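Local coordinates for protein xylan esterase, putative, AXE2C (Cellvibrio japonicus, PDB 2WAA) that removes acetyl groups from plant cell wall polysaccharides, deacetylating xylan and glucomannan with equal efficiency, at residues T53-S58 with L114-L119; L43-A48 with H97-I102; F36-V41 with Q180-G185. One frame throughout, in Å; residues are numbered along the deposited sequence.

Followed from the N terminus, the chain first passes the turn at 36-41, whose partner 180-185 comes 139 residues later; contact 3 therefore closes a long loop in which both other contacts are nested. Strand 42-48 and strand 51-58 come next, and each finds its partner in the same order, in strands 94-103 and 112-119. Successive strands thus go to different sheets, and contacts 2 and 1 cross along the chain. Contact 1 builds one sheet of a beta sandwich and contact 2 the other, and they pack together through Leu-114 on Leu-43 and Leu-119 on Val-47. Contact 3 then ties this sandwich to the GDSL-like esterase domain.

Contact 1: residues T53-S58 with L114-L119; sequences TAEMQS and LKQLTL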
loop_
_atom_site.group_PDB
_atom_site.type_symbol
_atom_site.label_atom_id
_atom_site.label_comp_id
_atom_site.label_asym_id
_atom_site.label_seq_id
_atom_site.Cartn_x
_atom_site.Cartn_y
_atom_site.Cartn_z
ATOM N N THR A 53 8.106 11.067 -20.792
ATOM C CA THR A 53 8.499 11.822 -19.609
ATOM C C THR A 53 7.258 12.109 -18.770
ATOM O O THR A 53 6.140 12.123 -19.281
ATOM C CB THR A 53 9.232 13.188 -19.901
ATOM O OG1 THR A 53 8.317 14.096 -20.549
ATOM C CG2 THR A 53 10.466 12.976 -20.787
ATOM N N ALA A 54 7.482 12.368 -17.490
ATOM C CA ALA A 54 6.399 12.743 -16.584
ATOM C C ALA A 54 6.779 13.987 -15.795
ATOM O O ALA A 54 7.935 14.138 -15.395
ATOM C CB ALA A 54 6.180 11.612 -15.629
ATOM N N GLU A 55 5.799 14.848 -15.528
ATOM C CA GLU A 55 6.018 15.985 -14.633
ATOM C C GLU A 55 5.610 15.535 -13.219
ATOM O O GLU A 55 4.422 15.194 -12.999
ATOM C CB GLU A 55 5.143 17.156 -15.066
ATOM C CG GLU A 55 5.583 17.727 -16.432
ATOM C CD GLU A 55 7.046 18.105 -16.451
ATOM O OE1 GLU A 55 7.484 18.817 -15.530
ATOM O OE2 GLU A 55 7.746 17.743 -17.421
ATOM N N MET A 56 6.554 15.509 -12.294
ATOM C CA MET A 56 6.263 15.016 -10.955
ATOM C C MET A 56 6.834 15.940 -9.906
ATOM O O MET A 56 7.674 16.783 -10.199
ATOM C CB MET A 56 6.844 13.604 -10.752
ATOM C CG MET A 56 6.430 12.660 -11.868
ATOM S SD MET A 56 6.871 10.954 -11.506
ATOM C CE MET A 56 5.605 10.545 -10.288
ATOM N N GLN A 57 6.361 15.776 -8.670
ATOM C CA GLN A 57 6.847 16.576 -7.530
ATOM C C GLN A 57 6.448 15.816 -6.268
ATOM O O GLN A 57 5.455 15.074 -6.310
ATOM C CB GLN A 57 6.222 17.987 -7.558
ATOM C CG GLN A 57 4.716 18.033 -7.563
ATOM C CD GLN A 57 4.113 19.484 -7.515
ATOM O OE1 GLN A 57 4.822 20.495 -7.567
ATOM N NE2 GLN A 57 2.797 19.557 -7.421
ATOM N N SER A 58 7.152 16.017 -5.155
ATOM C CA SER A 58 6.686 15.467 -3.877
ATOM C C SER A 58 6.552 16.633 -2.882
ATOM O O SER A 58 7.118 17.710 -3.121
ATOM C CB SER A 58 7.632 14.402 -3.348
ATOM O OG SER A 58 8.838 14.991 -2.886
ATOM N N LEU A 114 1.660 13.369 -9.765
ATOM C CA LEU A 114 2.003 13.188 -11.159
ATOM C C LEU A 114 1.076 14.142 -11.870
ATOM O O LEU A 114 -0.148 14.056 -11.696
ATOM C CB LEU A 114 1.692 11.755 -11.602
ATOM C CG LEU A 114 1.762 11.592 -13.122
ATOM C CD1 LEU A 114 3.154 11.904 -13.623
ATOM C CD2 LEU A 114 1.325 10.144 -13.494
ATOM N N LYS A 115 1.619 15.072 -12.657
ATOM C CA LYS A 115 0.742 16.068 -13.333
ATOM C C LYS A 115 0.329 15.661 -14.751
ATOM O O LYS A 115 -0.845 15.760 -15.130
ATOM C CB LYS A 115 1.433 17.439 -13.403
ATOM C CG LYS A 115 1.724 17.963 -12.016
ATOM C CD LYS A 115 2.173 19.437 -12.053
ATOM C CE LYS A 115 2.285 20.004 -10.625
ATOM N NZ LYS A 115 2.780 21.422 -10.638
ATOM N N GLN A 116 1.311 15.222 -15.533
ATOM C CA GLN A 116 1.016 14.913 -16.960
ATOM C C GLN A 116 2.178 14.117 -17.524
ATOM O O GLN A 116 3.249 14.078 -16.909
ATOM C CB GLN A 116 0.716 16.213 -17.775
ATOM C CG GLN A 116 1.686 17.286 -17.549
ATOM C CD GLN A 116 1.332 18.678 -18.219
ATOM O OE1 GLN A 116 2.194 19.542 -18.246
ATOM N NE2 GLN A 116 0.110 18.878 -18.701
ATOM N N LEU A 117 1.944 13.414 -18.631
ATOM C CA LEU A 117 2.968 12.603 -19.306
ATOM C C LEU A 117 3.064 13.097 -20.736
ATOM O O LEU A 117 2.009 13.363 -21.361
ATOM C CB LEU A 117 2.513 11.138 -19.375
ATOM C CG LEU A 117 2.303 10.281 -18.132
ATOM C CD1 LEU A 117 1.877 8.841 -18.529
ATOM C CD2 LEU A 117 3.604 10.272 -17.294
ATOM N N THR A 118 4.287 13.162 -21.265
ATOM C CA THR A 118 4.498 13.538 -22.662
ATOM C C THR A 118 5.196 12.363 -23.394
ATOM O O THR A 118 6.301 11.967 -23.027
ATOM C CB THR A 118 5.358 14.781 -22.799
ATOM O OG1 THR A 118 4.667 15.918 -22.253
ATOM C CG2 THR A 118 5.676 15.038 -24.328
ATOM N N LEU A 119 4.527 11.842 -24.425
ATOM C CA LEU A 119 5.046 10.757 -25.251
ATOM C C LEU A 119 5.560 11.369 -26.536
ATOM O O LEU A 119 4.825 12.135 -27.204
ATOM C CB LEU A 119 3.891 9.818 -25.633
ATOM C CG LEU A 119 4.258 8.689 -26.644
ATOM C CD1 LEU A 119 5.233 7.706 -26.006
ATOM C CD2 LEU A 119 2.969 7.906 -27.144
HETATM O O HOH W 1 2.615 22.525 -8.122
#
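Ala-54 and Met-56 meet Leu-114 and Leu-117 on one face of an antiparallel strand pair, while Glu-55 stands on the other face beside both Lys-115 and Gln-116. This two-against-one pairing is a classic beta bulge: Lys-115 N bonds to Glu-55 O at 2.8 Å, and Glu-55 N turns to Gln-116 O at 3.0 Å. The extra residue explains how two leucines three positions apart come to share a face.

The CG of Leu-114 is anti to its backbone N (chi1 168°), and the CD1 methyl beyond it touches Ala-54 CB at 3.6 Å and also Met-56 CG at 3.8 Å. The Met-56 and Leu-114 side chains lean across each other, with CD1 of the leucine against CG of the methionine. Leu-117 brings CD2 to the same Ala-54 methyl from the other direction along the strand, but its closeness is doubtful because a second conformer of the leucine was modelled.

Opposite this apolar face, Glu-55 and Gln-116 run side by side and point the same way, with CG atoms 4.1 Å apart and their carboxylate and amide planes 85° apart. Thr-53 and Thr-118 are likewise side by side, Thr-53 OG1 lying 3.8 Å from Thr-118 CB. At the far end the extended Lys-115 chain passes the modelled conformer of Gln-57, and one water links them, 2.8 Å from Lys-115 NZ and 3.0 Å from Gln-57 OE1.

Outside partners complete the polar side: Gln-83 bonds to both Lys-115 and Glu-55, Thr-85 to Glu-55, and Thr-12 to Thr-118. Strand 84-91 flanks 53-58 within the sheet, and Leu-114, Leu-117 and Leu-119 pack on strand 42-48 of the facing sheet, filling the interior of the sandwich.

Contact 2: residues L43-A48 with H97-I102; sequences LSTIVA and HRVEII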
loop_
_atom_site.group_PDB
_atom_site.type_symbol
_atom_site.label_atom_id
_atom_site.label_comp_id
_atom_site.label_asym_id
_atom_site.label_seq_id
_atom_site.Cartn_x
_atom_site.Cartn_y
_atom_site.Cartn_z
ATOM N N LEU A 43 0.818 3.424 -11.169
ATOM C CA LEU A 43 0.242 4.085 -12.343
ATOM C C LEU A 43 0.951 3.498 -13.547
ATOM O O LEU A 43 2.182 3.372 -13.548
ATOM C CB LEU A 43 0.468 5.590 -12.301
ATOM C CG LEU A 43 0.225 6.309 -10.976
ATOM C CD1 LEU A 43 0.338 7.852 -11.121
ATOM C CD2 LEU A 43 -1.087 5.950 -10.489
ATOM N N SER A 44 0.173 3.121 -14.561
ATOM C CA SER A 44 0.790 2.378 -15.662
ATOM C C SER A 44 0.187 2.769 -16.992
ATOM O O SER A 44 -0.975 3.163 -17.077
ATOM C CB SER A 44 0.699 0.846 -15.477
ATOM O OG SER A 44 -0.648 0.362 -15.216
ATOM N N THR A 45 0.966 2.578 -18.048
ATOM C CA THR A 45 0.500 2.982 -19.374
ATOM C C THR A 45 1.274 2.097 -20.365
ATOM O O THR A 45 2.389 1.623 -20.083
ATOM C CB THR A 45 0.747 4.491 -19.658
ATOM O OG1 THR A 45 0.343 4.817 -20.991
ATOM C CG2 THR A 45 2.250 4.848 -19.553
ATOM N N ILE A 46 0.678 1.890 -21.531
ATOM C CA ILE A 46 1.389 1.169 -22.617
ATOM C C ILE A 46 1.380 2.164 -23.782
ATOM O O ILE A 46 0.356 2.802 -24.048
ATOM C CB ILE A 46 0.639 -0.080 -23.034
ATOM C CG1 ILE A 46 0.635 -1.123 -21.898
ATOM C CG2 ILE A 46 1.325 -0.742 -24.204
ATOM C CD1 ILE A 46 -0.539 -2.047 -21.964
ATOM N N VAL A 47 2.516 2.366 -24.418
ATOM C CA VAL A 47 2.611 3.425 -25.437
ATOM C C VAL A 47 3.324 2.944 -26.684
ATOM O O VAL A 47 4.057 1.965 -26.631
ATOM C CB VAL A 47 3.420 4.655 -24.919
ATOM C CG1 VAL A 47 2.653 5.353 -23.774
ATOM C CG2 VAL A 47 4.868 4.272 -24.474
ATOM N N ALA A 48 3.147 3.655 -27.787
ATOM C CA ALA A 48 3.945 3.381 -29.015
ATOM C C ALA A 48 4.761 4.648 -29.233
ATOM O O ALA A 48 4.199 5.694 -29.532
ATOM C CB ALA A 48 3.018 3.087 -30.212
ATOM N N HIS A 97 5.956 -0.013 -25.566
ATOM C CA HIS A 97 6.640 -0.148 -24.255
ATOM C C HIS A 97 5.607 -0.049 -23.146
ATOM O O HIS A 97 4.661 0.749 -23.226
ATOM C CB HIS A 97 7.712 0.948 -24.060
ATOM C CG HIS A 97 8.859 0.799 -25.014
ATOM N ND1 HIS A 97 9.784 -0.229 -24.904
ATOM C CD2 HIS A 97 9.157 1.460 -26.159
ATOM C CE1 HIS A 97 10.622 -0.162 -25.930
ATOM N NE2 HIS A 97 10.266 0.857 -26.700
ATOM N N ARG A 98 5.816 -0.858 -22.115
ATOM C CA ARG A 98 4.944 -0.848 -20.947
ATOM C C ARG A 98 5.685 -0.054 -19.879
ATOM O O ARG A 98 6.887 -0.248 -19.684
ATOM C CB ARG A 98 4.684 -2.281 -20.452
ATOM C CG ARG A 98 4.013 -2.333 -19.065
ATOM C CD ARG A 98 3.544 -3.746 -18.644
ATOM N NE ARG A 98 2.645 -3.674 -17.481
ATOM C CZ ARG A 98 3.019 -3.283 -16.266
ATOM N NH1 ARG A 98 4.269 -2.914 -16.046
ATOM N NH2 ARG A 98 2.147 -3.242 -15.272
ATOM N N VAL A 99 4.969 0.828 -19.170
ATOM C CA VAL A 99 5.623 1.704 -18.184
ATOM C C VAL A 99 4.822 1.687 -16.895
ATOM O O VAL A 99 3.601 1.850 -16.935
ATOM C CB VAL A 99 5.636 3.141 -18.705
ATOM C CG1 VAL A 99 6.273 4.072 -17.699
ATOM C CG2 VAL A 99 6.416 3.190 -20.029
ATOM N N GLU A 100 5.496 1.444 -15.766
ATOM C CA GLU A 100 4.817 1.431 -14.462
ATOM C C GLU A 100 5.581 2.340 -13.494
ATOM O O GLU A 100 6.836 2.303 -13.453
ATOM C CB GLU A 100 4.744 -0.014 -13.861
ATOM C CG GLU A 100 3.775 -0.054 -12.651
ATOM C CD GLU A 100 3.574 -1.471 -12.067
ATOM O OE1 GLU A 100 4.390 -2.373 -12.374
ATOM O OE2 GLU A 100 2.613 -1.676 -11.291
ATOM N N ILE A 101 4.839 3.175 -12.753
ATOM C CA ILE A 101 5.424 3.972 -11.684
ATOM C C ILE A 101 4.797 3.453 -10.392
ATOM O O ILE A 101 3.577 3.334 -10.303
ATOM C CB ILE A 101 5.114 5.465 -11.869
ATOM C CG1 ILE A 101 5.729 5.946 -13.207
ATOM C CG2 ILE A 101 5.538 6.287 -10.650
ATOM C CD1 ILE A 101 5.201 7.330 -13.677
ATOM N N ILE A 102 5.632 3.120 -9.406
ATOM C CA ILE A 102 5.119 2.587 -8.151
ATOM C C ILE A 102 5.569 3.480 -7.023
ATOM O O ILE A 102 6.779 3.744 -6.884
ATOM C CB ILE A 102 5.563 1.095 -7.848
ATOM C CG1 ILE A 102 5.128 0.126 -8.955
ATOM C CG2 ILE A 102 4.876 0.589 -6.592
ATOM C CD1 ILE A 102 6.271 -0.156 -9.919
HETATM O O HOH W 2 -0.367 -2.368 -14.832
#
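Leu-43, Thr-45 and Val-47 pair in turn with Ile-101, Val-99 and His-97, and each pair exchanges two backbone hydrogen bonds. The six bonds make a regular antiparallel join with no bulge. Their lengths span 2.8 to 3.0 Å, from Ile-101 N to Leu-43 O at 2.8 Å up to Thr-45 N to Val-99 O at 3.0 Å.

Weaker CA-H...O contacts fill in at the non-hydrogen-bonded pairs. The closest of them joins Ser-44 CA to Val-99 O at 3.1 Å; Ile-46 CA approaches His-97 O at 3.4 Å. A carbonyl such as Val-99 O therefore serves an amide and a CA-H together.

Among apolar contacts, Thr-45 and Val-99 stand side by side and point the same way. With Thr-45 OG1 anti to the backbone N (chi1 177°), CG2 is the branch that lies 3.9 Å from Val-99 CB. The face they share with Leu-43, Val-47 and Ile-101 packs on strands 84-91 and 112-119 of the facing sheet.

Polar side-chain links lie on the opposite face, and they are slight. A water 2.8 Å from Ser-44 OG is also held weakly by Arg-98 NH2 in the modelled conformer of that arginine. On its own strand Arg-98 makes a long salt bridge to Glu-100. His-97, back on the inner face, has its ND1 bonded to Asp-70 and its ring stacked on Phe-91.

Chemically, then, cohesion between the two strands resides chiefly in the main chain. Side chains do more to distinguish the faces: the largely aliphatic one closes the sandwich core, whereas the other combines Ile-46 with charged and hydroxyl groups.

Contact 3: residues F36-V41 with Q180-G185; sequences FGYPGV and QLVCWG
The seam between the N-terminal beta sandwich and the GDSL-like esterase domain is made here by a type II beta turn, Tyr-38 to Val-41, which lays Tyr-38 and Pro-39 against Leu-181, Val-182 and Cys-183 on strand 177-183, an outermost strand of the parallel sheet.

The Tyr-38 ring rides on the strand backbone. Val-182 CA sits over one face, 4.2 Å from the ring centroid and 25° off its normal, in a CH-pi contact displaced toward the rim. Cys-183 O approaches the ring's edge in its plane, 3.4 Å from Tyr-38 CE1, while Leu-181 O, oblique to the ring, lies 3.3 Å from Tyr-38 CB. Val-182 CG1 touches the phenol end, and the hydroxyl itself is hydrogen-bonded to Phe-205 O.

Pro-39 takes the other half of the contact. Its CG meets Cys-183 SG at 3.6 Å; the sulfur is carried between the backbone N and the carbonyl carbon of its residue (chi1 48°). Pro-39 O rests 3.6 Å from Leu-181 CB. Gly-40, with a positive phi of 88°, occupies the third position of the turn, and its CA lies near Leu-181 CD1, at the limit of contact.

No direct hydrogen bond spans the two segments. One water does, accepting from Leu-181 N at 2.9 Å and lying 2.8 Å from Pro-39 O.

The sulfur that Pro-39 touches belongs to the disulfide with Cys-144, and the Cys-183 side chain is about 7 Å from that of Ser-141, the inferred nucleophile. Gly-186, a probable transition-state stabiliser, follows just beyond the segment. The chemistry thus implies a buried interface of CH-pi and apolar contacts, with one water between Pro-39 O and Leu-181 N, that brings the sandwich close to the probable catalytic centre.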
loop_
_atom_site.group_PDB
_atom_site.type_symbol
_atom_site.label_atom_id
_atom_site.label_comp_id
_atom_site.label_asym_id
_atom_site.label_seq_id
_atom_site.Cartn_x
_atom_site.Cartn_y
_atom_site.Cartn_z
ATOM N N PHE A 36 -0.962 11.291 -4.411
ATOM C CA PHE A 36 -1.077 10.096 -3.613
ATOM C C PHE A 36 -0.046 10.035 -2.507
ATOM O O PHE A 36 1.044 10.634 -2.596
ATOM C CB PHE A 36 -1.000 8.849 -4.526
ATOM C CG PHE A 36 0.092 8.899 -5.561
ATOM C CD1 PHE A 36 1.360 8.359 -5.306
ATOM C CD2 PHE A 36 -0.151 9.494 -6.798
ATOM C CE1 PHE A 36 2.373 8.417 -6.246
ATOM C CE2 PHE A 36 0.862 9.548 -7.776
ATOM C CZ PHE A 36 2.134 9.006 -7.485
ATOM N N GLY A 37 -0.411 9.304 -1.441
ATOM C CA GLY A 37 0.416 9.225 -0.259
ATOM C C GLY A 37 0.647 7.792 0.229
ATOM O O GLY A 37 1.661 7.539 0.858
ATOM N N TYR A 38 -0.299 6.885 0.002
ATOM C CA TYR A 38 -0.113 5.508 0.483
ATOM C C TYR A 38 0.926 4.778 -0.357
ATOM O O TYR A 38 1.077 5.069 -1.527
ATOM C CB TYR A 38 -1.430 4.732 0.482
ATOM C CG TYR A 38 -2.327 5.155 1.614
ATOM C CD1 TYR A 38 -1.985 4.879 2.948
ATOM C CD2 TYR A 38 -3.497 5.870 1.364
ATOM C CE1 TYR A 38 -2.806 5.285 3.988
ATOM C CE2 TYR A 38 -4.342 6.272 2.433
ATOM C CZ TYR A 38 -3.964 5.989 3.728
ATOM O OH TYR A 38 -4.786 6.344 4.802
ATOM N N PRO A 39 1.662 3.825 0.236
ATOM C CA PRO A 39 2.677 3.117 -0.583
ATOM C C PRO A 39 1.979 2.112 -1.519
ATOM O O PRO A 39 0.810 1.761 -1.279
ATOM C CB PRO A 39 3.490 2.327 0.461
ATOM C CG PRO A 39 2.484 2.095 1.582
ATOM C CD PRO A 39 1.633 3.365 1.640
ATOM N N GLY A 40 2.635 1.753 -2.620
ATOM C CA GLY A 40 2.111 0.739 -3.543
ATOM C C GLY A 40 1.183 1.279 -4.641
ATOM O O GLY A 40 0.756 0.506 -5.528
ATOM N N VAL A 41 0.826 2.565 -4.550
ATOM C CA VAL A 41 0.015 3.199 -5.589
ATOM C C VAL A 41 0.808 3.041 -6.894
ATOM O O VAL A 41 1.995 3.395 -6.962
ATOM C CB VAL A 41 -0.261 4.664 -5.297
ATOM C CG1 VAL A 41 -0.962 5.336 -6.524
ATOM C CG2 VAL A 41 -1.126 4.781 -3.993
ATOM N N GLN A 180 -4.746 -2.562 -2.711
ATOM C CA GLN A 180 -4.439 -1.243 -2.100
ATOM C C GLN A 180 -3.841 -1.486 -0.718
ATOM O O GLN A 180 -4.306 -2.369 0.029
ATOM C CB GLN A 180 -5.695 -0.414 -1.920
ATOM C CG GLN A 180 -6.347 -0.015 -3.232
ATOM C CD GLN A 180 -7.295 1.152 -3.007
ATOM O OE1 GLN A 180 -7.752 1.418 -1.866
ATOM N NE2 GLN A 180 -7.591 1.858 -4.082
ATOM N N LEU A 181 -2.799 -0.725 -0.404
ATOM C CA LEU A 181 -2.217 -0.724 0.941
ATOM C C LEU A 181 -2.729 0.550 1.658
ATOM O O LEU A 181 -2.593 1.684 1.114
ATOM C CB LEU A 181 -0.692 -0.688 0.840
ATOM C CG LEU A 181 -0.060 -1.785 -0.010
ATOM C CD1 LEU A 181 1.478 -1.640 0.013
ATOM C CD2 LEU A 181 -0.477 -3.243 0.434
ATOM N N VAL A 182 -3.360 0.390 2.826
ATOM C CA VAL A 182 -3.879 1.553 3.578
ATOM C C VAL A 182 -3.289 1.352 4.965
ATOM O O VAL A 182 -3.813 0.587 5.768
ATOM C CB VAL A 182 -5.430 1.605 3.564
ATOM C CG1 VAL A 182 -5.983 2.669 4.562
ATOM C CG2 VAL A 182 -5.906 1.949 2.143
ATOM N N CYS A 183 -2.157 2.000 5.203
ATOM C CA CYS A 183 -1.309 1.682 6.353
ATOM C C CYS A 183 -0.577 2.966 6.723
ATOM O O CYS A 183 -0.410 3.870 5.885
ATOM C CB CYS A 183 -0.334 0.561 6.010
ATOM S SG CYS A 183 0.521 0.875 4.401
ATOM N N TRP A 184 -0.123 3.045 7.968
ATOM C CA TRP A 184 0.611 4.232 8.423
ATOM C C TRP A 184 1.593 3.789 9.491
ATOM O O TRP A 184 1.179 3.245 10.546
ATOM C CB TRP A 184 -0.376 5.262 8.998
ATOM C CG TRP A 184 0.182 6.668 9.026
ATOM C CD1 TRP A 184 1.248 7.097 9.739
ATOM C CD2 TRP A 184 -0.330 7.807 8.335
ATOM N NE1 TRP A 184 1.457 8.443 9.543
ATOM C CE2 TRP A 184 0.500 8.895 8.659
ATOM C CE3 TRP A 184 -1.388 8.003 7.440
ATOM C CZ2 TRP A 184 0.289 10.172 8.152
ATOM C CZ3 TRP A 184 -1.588 9.276 6.916
ATOM C CH2 TRP A 184 -0.748 10.345 7.276
ATOM N N GLY A 185 2.877 4.011 9.263
ATOM C CA GLY A 185 3.857 3.613 10.278
ATOM C C GLY A 185 3.620 4.224 11.654
ATOM O O GLY A 185 3.286 5.415 11.789
HETATM O O HOH W 3 -1.757 1.214 -2.252
#